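Local atomic coordinates of CD180 antigen (Mus musculus, PDB entry 3T6Q), a protein that pairs with MD-1 and may cooperate with TLR4 to mediate the B-cell innate immune response to bacterial lipopolysaccharide, leading to NF-kappa-B activation. Residues F112-S118 against G137-S142; L285-S291 against V307-F313. Residue numbers count along the deposited sequence, not the author numbering.

Interaction 1: residues F112-S118 against G137-S142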
# COMPACT_ATOMS: atom_id res chain seq x y z
N PHE A 112 2.16 1.09 -13.63
CA PHE A 112 1.09 0.83 -12.66
C PHE A 112 1.70 0.96 -11.24
O PHE A 112 1.35 0.22 -10.33
CB PHE A 112 0.55 -0.58 -12.89
CG PHE A 112 -0.93 -0.62 -13.12
CD1 PHE A 112 -1.79 -1.03 -12.11
CD2 PHE A 112 -1.45 -0.26 -14.37
CE1 PHE A 112 -3.16 -1.08 -12.32
CE2 PHE A 112 -2.83 -0.32 -14.59
CZ PHE A 112 -3.67 -0.71 -13.56
N ILE A 113 2.58 1.94 -11.08
CA ILE A 113 3.33 2.12 -9.82
C ILE A 113 2.41 2.67 -8.71
O ILE A 113 1.60 3.58 -8.92
CB ILE A 113 4.57 3.05 -10.10
CG1 ILE A 113 5.58 2.33 -11.01
CG2 ILE A 113 5.24 3.53 -8.80
CD1 ILE A 113 6.57 3.27 -11.72
N GLN A 114 2.56 2.14 -7.49
CA GLN A 114 1.86 2.68 -6.34
C GLN A 114 0.38 2.90 -6.69
O GLN A 114 -0.18 4.01 -6.56
CB GLN A 114 2.49 3.96 -5.77
CG GLN A 114 2.09 4.20 -4.30
CD GLN A 114 2.71 5.46 -3.72
OE1 GLN A 114 2.38 6.57 -4.15
NE2 GLN A 114 3.59 5.30 -2.73
N THR A 115 -0.24 1.81 -7.11
CA THR A 115 -1.69 1.76 -7.37
C THR A 115 -2.41 0.94 -6.30
O THR A 115 -3.60 0.62 -6.46
CB THR A 115 -1.96 1.16 -8.77
OG1 THR A 115 -1.19 -0.04 -8.88
CG2 THR A 115 -1.53 2.18 -9.84
N GLY A 116 -1.70 0.52 -5.27
CA GLY A 116 -2.32 -0.23 -4.18
C GLY A 116 -2.54 -1.71 -4.43
O GLY A 116 -3.17 -2.39 -3.60
N ILE A 117 -2.07 -2.23 -5.55
CA ILE A 117 -2.45 -3.59 -5.96
C ILE A 117 -1.63 -4.64 -5.22
O ILE A 117 -0.47 -4.41 -4.86
CB ILE A 117 -2.34 -3.79 -7.49
CG1 ILE A 117 -0.88 -3.72 -7.94
CG2 ILE A 117 -3.21 -2.74 -8.20
CD1 ILE A 117 -0.64 -4.23 -9.38
N SER A 118 -2.20 -5.81 -4.99
CA SER A 118 -1.43 -6.84 -4.30
C SER A 118 -1.11 -8.01 -5.22
O SER A 118 -0.46 -8.96 -4.81
CB SER A 118 -2.19 -7.30 -3.07
OG SER A 118 -3.46 -7.77 -3.47
N GLY A 137 6.09 -1.10 -9.44
CA GLY A 137 6.78 -0.69 -8.15
C GLY A 137 5.85 -0.13 -7.08
O GLY A 137 4.76 0.38 -7.39
N SER A 138 6.29 -0.19 -5.81
CA SER A 138 5.61 0.52 -4.69
C SER A 138 4.17 0.05 -4.46
O SER A 138 3.31 0.83 -4.03
CB SER A 138 5.65 2.04 -4.88
OG SER A 138 7.00 2.46 -5.12
N ASN A 139 3.96 -1.25 -4.63
CA ASN A 139 2.68 -1.91 -4.42
C ASN A 139 2.73 -2.89 -3.26
O ASN A 139 3.61 -2.75 -2.39
CB ASN A 139 2.23 -2.56 -5.74
CG ASN A 139 1.72 -1.52 -6.72
OD1 ASN A 139 0.95 -0.62 -6.34
ND2 ASN A 139 2.15 -1.62 -7.96
N HIS A 140 1.81 -3.87 -3.20
CA HIS A 140 1.81 -4.87 -2.12
C HIS A 140 2.11 -6.24 -2.70
O HIS A 140 1.70 -7.28 -2.16
CB HIS A 140 0.42 -4.97 -1.41
CG HIS A 140 -0.02 -3.72 -0.69
ND1 HIS A 140 0.32 -3.44 0.59
CD2 HIS A 140 -0.86 -2.67 -1.11
CE1 HIS A 140 -0.24 -2.27 0.96
NE2 HIS A 140 -0.96 -1.80 -0.07
N ILE A 141 2.77 -6.27 -3.84
CA ILE A 141 2.96 -7.52 -4.60
C ILE A 141 3.96 -8.39 -3.85
O ILE A 141 5.02 -7.89 -3.38
CB ILE A 141 3.47 -7.19 -6.04
CG1 ILE A 141 2.36 -6.48 -6.82
CG2 ILE A 141 3.88 -8.44 -6.81
CD1 ILE A 141 2.80 -5.85 -8.15
N SER A 142 3.70 -9.69 -3.75
CA SER A 142 4.66 -10.53 -3.03
C SER A 142 5.16 -11.70 -3.86
O SER A 142 5.87 -12.54 -3.36
CB SER A 142 4.07 -11.06 -1.73
OG SER A 142 2.89 -11.78 -2.04
O HOH W 1 4.00 2.53 -1.62
O HOH W 2 0.64 0.88 -3.37
O HOH W 3 1.57 -10.89 -5.44
O HOH W 4 0.74 -9.82 -2.17

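Interaction 2: residues L285-S291 against V307-F313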
# COMPACT_ATOMS: atom_id res chain seq x y z
N LEU A 285 32.80 -0.54 -6.90
CA LEU A 285 32.91 -0.51 -5.42
C LEU A 285 32.74 0.92 -4.87
O LEU A 285 33.42 1.31 -3.92
CB LEU A 285 34.24 -1.11 -5.00
CG LEU A 285 34.42 -2.62 -5.37
CD1 LEU A 285 35.87 -3.04 -5.16
CD2 LEU A 285 33.50 -3.50 -4.51
N THR A 286 31.84 1.68 -5.50
CA THR A 286 31.55 3.06 -5.12
C THR A 286 31.17 3.17 -3.63
O THR A 286 30.29 2.41 -3.15
CB THR A 286 30.41 3.64 -5.96
OG1 THR A 286 30.83 3.75 -7.31
CG2 THR A 286 30.04 5.10 -5.44
N ALA A 287 31.87 4.04 -2.92
CA ALA A 287 31.49 4.38 -1.52
C ALA A 287 31.44 3.16 -0.58
O ALA A 287 30.49 3.02 0.19
CB ALA A 287 30.17 5.14 -1.50
N THR A 288 32.47 2.32 -0.63
CA THR A 288 32.49 1.09 0.17
C THR A 288 33.42 1.19 1.37
O THR A 288 33.82 0.15 1.95
CB THR A 288 32.89 -0.15 -0.69
OG1 THR A 288 34.09 0.12 -1.45
CG2 THR A 288 31.68 -0.57 -1.62
N HIS A 289 33.76 2.42 1.76
CA HIS A 289 34.67 2.71 2.92
C HIS A 289 36.07 2.16 2.76
O HIS A 289 36.75 1.86 3.74
CB HIS A 289 34.05 2.22 4.22
CG HIS A 289 32.66 2.74 4.43
ND1 HIS A 289 32.41 3.87 5.12
CD2 HIS A 289 31.42 2.29 3.94
CE1 HIS A 289 31.08 4.12 5.11
NE2 HIS A 289 30.48 3.14 4.40
N LEU A 290 36.53 1.99 1.52
CA LEU A 290 37.92 1.55 1.27
C LEU A 290 38.95 2.63 1.57
O LEU A 290 38.81 3.77 1.08
CB LEU A 290 38.08 1.09 -0.20
CG LEU A 290 37.29 -0.13 -0.70
CD1 LEU A 290 37.37 -0.31 -2.25
CD2 LEU A 290 37.81 -1.36 0.02
N SER A 291 39.98 2.28 2.33
CA SER A 291 41.10 3.20 2.59
C SER A 291 42.36 2.72 1.87
O SER A 291 43.33 3.46 1.71
CB SER A 291 41.38 3.31 4.09
OG SER A 291 41.64 2.02 4.61
N VAL A 307 35.55 0.68 -10.66
CA VAL A 307 35.13 1.95 -10.12
C VAL A 307 35.44 1.95 -8.62
O VAL A 307 34.91 1.10 -7.88
CB VAL A 307 33.62 2.18 -10.31
CG1 VAL A 307 33.20 3.53 -9.67
CG2 VAL A 307 33.24 2.16 -11.81
N LEU A 308 36.28 2.87 -8.18
CA LEU A 308 36.66 2.98 -6.72
C LEU A 308 36.32 4.38 -6.20
O LEU A 308 36.92 4.88 -5.24
CB LEU A 308 38.16 2.76 -6.57
CG LEU A 308 38.71 1.38 -7.01
CD1 LEU A 308 40.24 1.32 -6.91
CD2 LEU A 308 38.08 0.28 -6.20
N SER A 309 35.39 5.02 -6.87
CA SER A 309 34.94 6.37 -6.49
C SER A 309 34.36 6.42 -5.09
O SER A 309 33.81 5.42 -4.58
CB SER A 309 33.88 6.81 -7.50
OG SER A 309 34.47 6.85 -8.79
N ALA A 310 34.47 7.61 -4.48
CA ALA A 310 33.79 7.95 -3.23
C ALA A 310 34.29 7.12 -2.05
O ALA A 310 33.56 6.90 -1.09
CB ALA A 310 32.26 7.90 -3.39
N ASN A 311 35.53 6.66 -2.14
CA ASN A 311 36.19 5.92 -1.07
C ASN A 311 37.12 6.87 -0.31
O ASN A 311 36.98 8.09 -0.47
CB ASN A 311 36.87 4.72 -1.69
CG ASN A 311 35.86 3.61 -1.92
OD1 ASN A 311 35.10 3.30 -1.02
ND2 ASN A 311 35.72 3.16 -3.16
N LYS A 312 38.09 6.34 0.45
CA LYS A 312 38.89 7.21 1.30
C LYS A 312 40.37 6.87 1.27
O LYS A 312 41.01 6.80 2.29
CB LYS A 312 38.34 7.34 2.74
CG LYS A 312 37.85 6.05 3.34
CD LYS A 312 37.20 6.22 4.72
CE LYS A 312 37.27 4.87 5.47
NZ LYS A 312 36.56 4.87 6.78
N PHE A 313 40.91 6.72 0.07
CA PHE A 313 42.36 6.52 -0.09
C PHE A 313 43.10 7.79 0.24
O PHE A 313 42.56 8.90 0.01
CB PHE A 313 42.68 6.14 -1.55
CG PHE A 313 41.94 4.90 -2.02
CD1 PHE A 313 42.31 3.63 -1.55
CD2 PHE A 313 40.84 5.00 -2.87
CE1 PHE A 313 41.59 2.50 -1.93
CE2 PHE A 313 40.12 3.88 -3.27
CZ PHE A 313 40.49 2.62 -2.80
O HOH W 5 33.29 5.32 1.30

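Interaction 1: residues F112-S118 against G137-S142
Asn139 supplies the central polar link between these two turns of the leucine-rich repeat solenoid, LRR 4 and LRR 5. It is the asparagine of the repeat's LxxN pattern, and its carboxamide lies between the two backbones in the manner of an asparagine ladder. Asn139 ND2 donates to Phe112 O (3.1 Å, 170° at the hydrogen), while Asn139 OD1 accepts from Thr115 N at 2.8 Å and, weakly, from Gly116 N at 3.1 Å. Thr115 OG1 donates to the same Phe112 O at 2.9 Å, so that carbonyl serves both turns. Backbone bonds flank the amide: Gln114 N to Gly137 O (2.8 Å) before it, and His140 N to Ile117 O (2.9 Å) after it. A CA-H...O contact from Gln114 CA to Ser138 O (3.3 Å) adds to the close stacking of the loops.

Beneath the polar layer, Ile117 CD1 meets Ile141 CD1 at 4.0 Å, both side chains being buried. Towards the surface the contact also serves the assembly. Gln114 OE1 bonds to backbone and Ser138 OG to an acidic side chain of the Lymphocyte antigen 86 chain, whereas His140 stacks on His140 of the second CD180 subunit. At the far end, water 4 donates to Ser118 O (3.0 Å) and His140 O (2.7 Å) and accepts from Ser142 OG (2.9 Å).

Interaction 2: residues L285-S291 against V307-F313
Two successive turns of the leucine-rich repeat solenoid, LRR 9 and LRR 10, nest here, burying 612 Å² in total. The hollow is the bend of 285-291, and the bump that fills it is Asn311, whose CA-to-CB bond points toward that segment. Asn311 OD1 accepts from Thr288 N at 2.8 Å and Leu290 N at 3.2 Å; Asn311 ND2 donates to Leu285 O at 3.0 Å with an almost straight 177° geometry. Leu285 O also receives Thr288 OG1 (2.8 Å), which braces the bend from within.

Around this plug the backbones run in close register. Leu285 N bonds to Val307 O (2.8 Å), Ala287 N to Ser309 O (2.9 Å) and Lys312 N to Leu290 O (2.7 Å). Where the loops follow the strands, Ala287 CB rests 3.9 Å from Ala310 CB, and the CA atoms of these two residues are 4.6 Å apart. On the interior side, Leu308 CD2 lies 4.1 Å from both Leu285 CD1 and Leu290 CD1, seated on the shallow notch where these two methyls meet. The Phe313 ring lies against Leu290, with Phe313 CZ 3.9 Å from Leu290 CB, and has Leu290 O over one face. Lys312 extends along the outer edge, Lys312 CE lying 3.5 Å from His289 O, while His289 meets Tyr265 edge-to-face.

Asn311 thus satisfies the Thr288 and Leu290 amides and the Leu285 carbonyl, while direct backbone bonds pair others, all beside an apolar interior of leucines and phenylalanine: the chemistry of a repeat that extends by stacking similar layers.

Overall arrangement
Both contacts join consecutive leucine-rich repeats at and just beyond strand ends of the parallel sheet, and in each an asparagine of the second repeat bridges the preceding turn. The centres of interactions 1 and 2 lie about 35 Å apart (nearest atoms about 23 Å), so they are separate samples of one solenoid. Each combines a buried interior with a more open edge, fully exposed in interaction 1 at Gly116, Ser118 and Ser142, but partly exposed in interaction 2. Isoleucines pack in the first (480 Å² buried), leucines and phenylalanine in the second (612 Å²). Lymphocyte antigen 86 reaches both, through hydrogen bonds and packing at 112-118/137-142 but packing at 285-291/307-313; the second CD180 subunit reaches interaction 1.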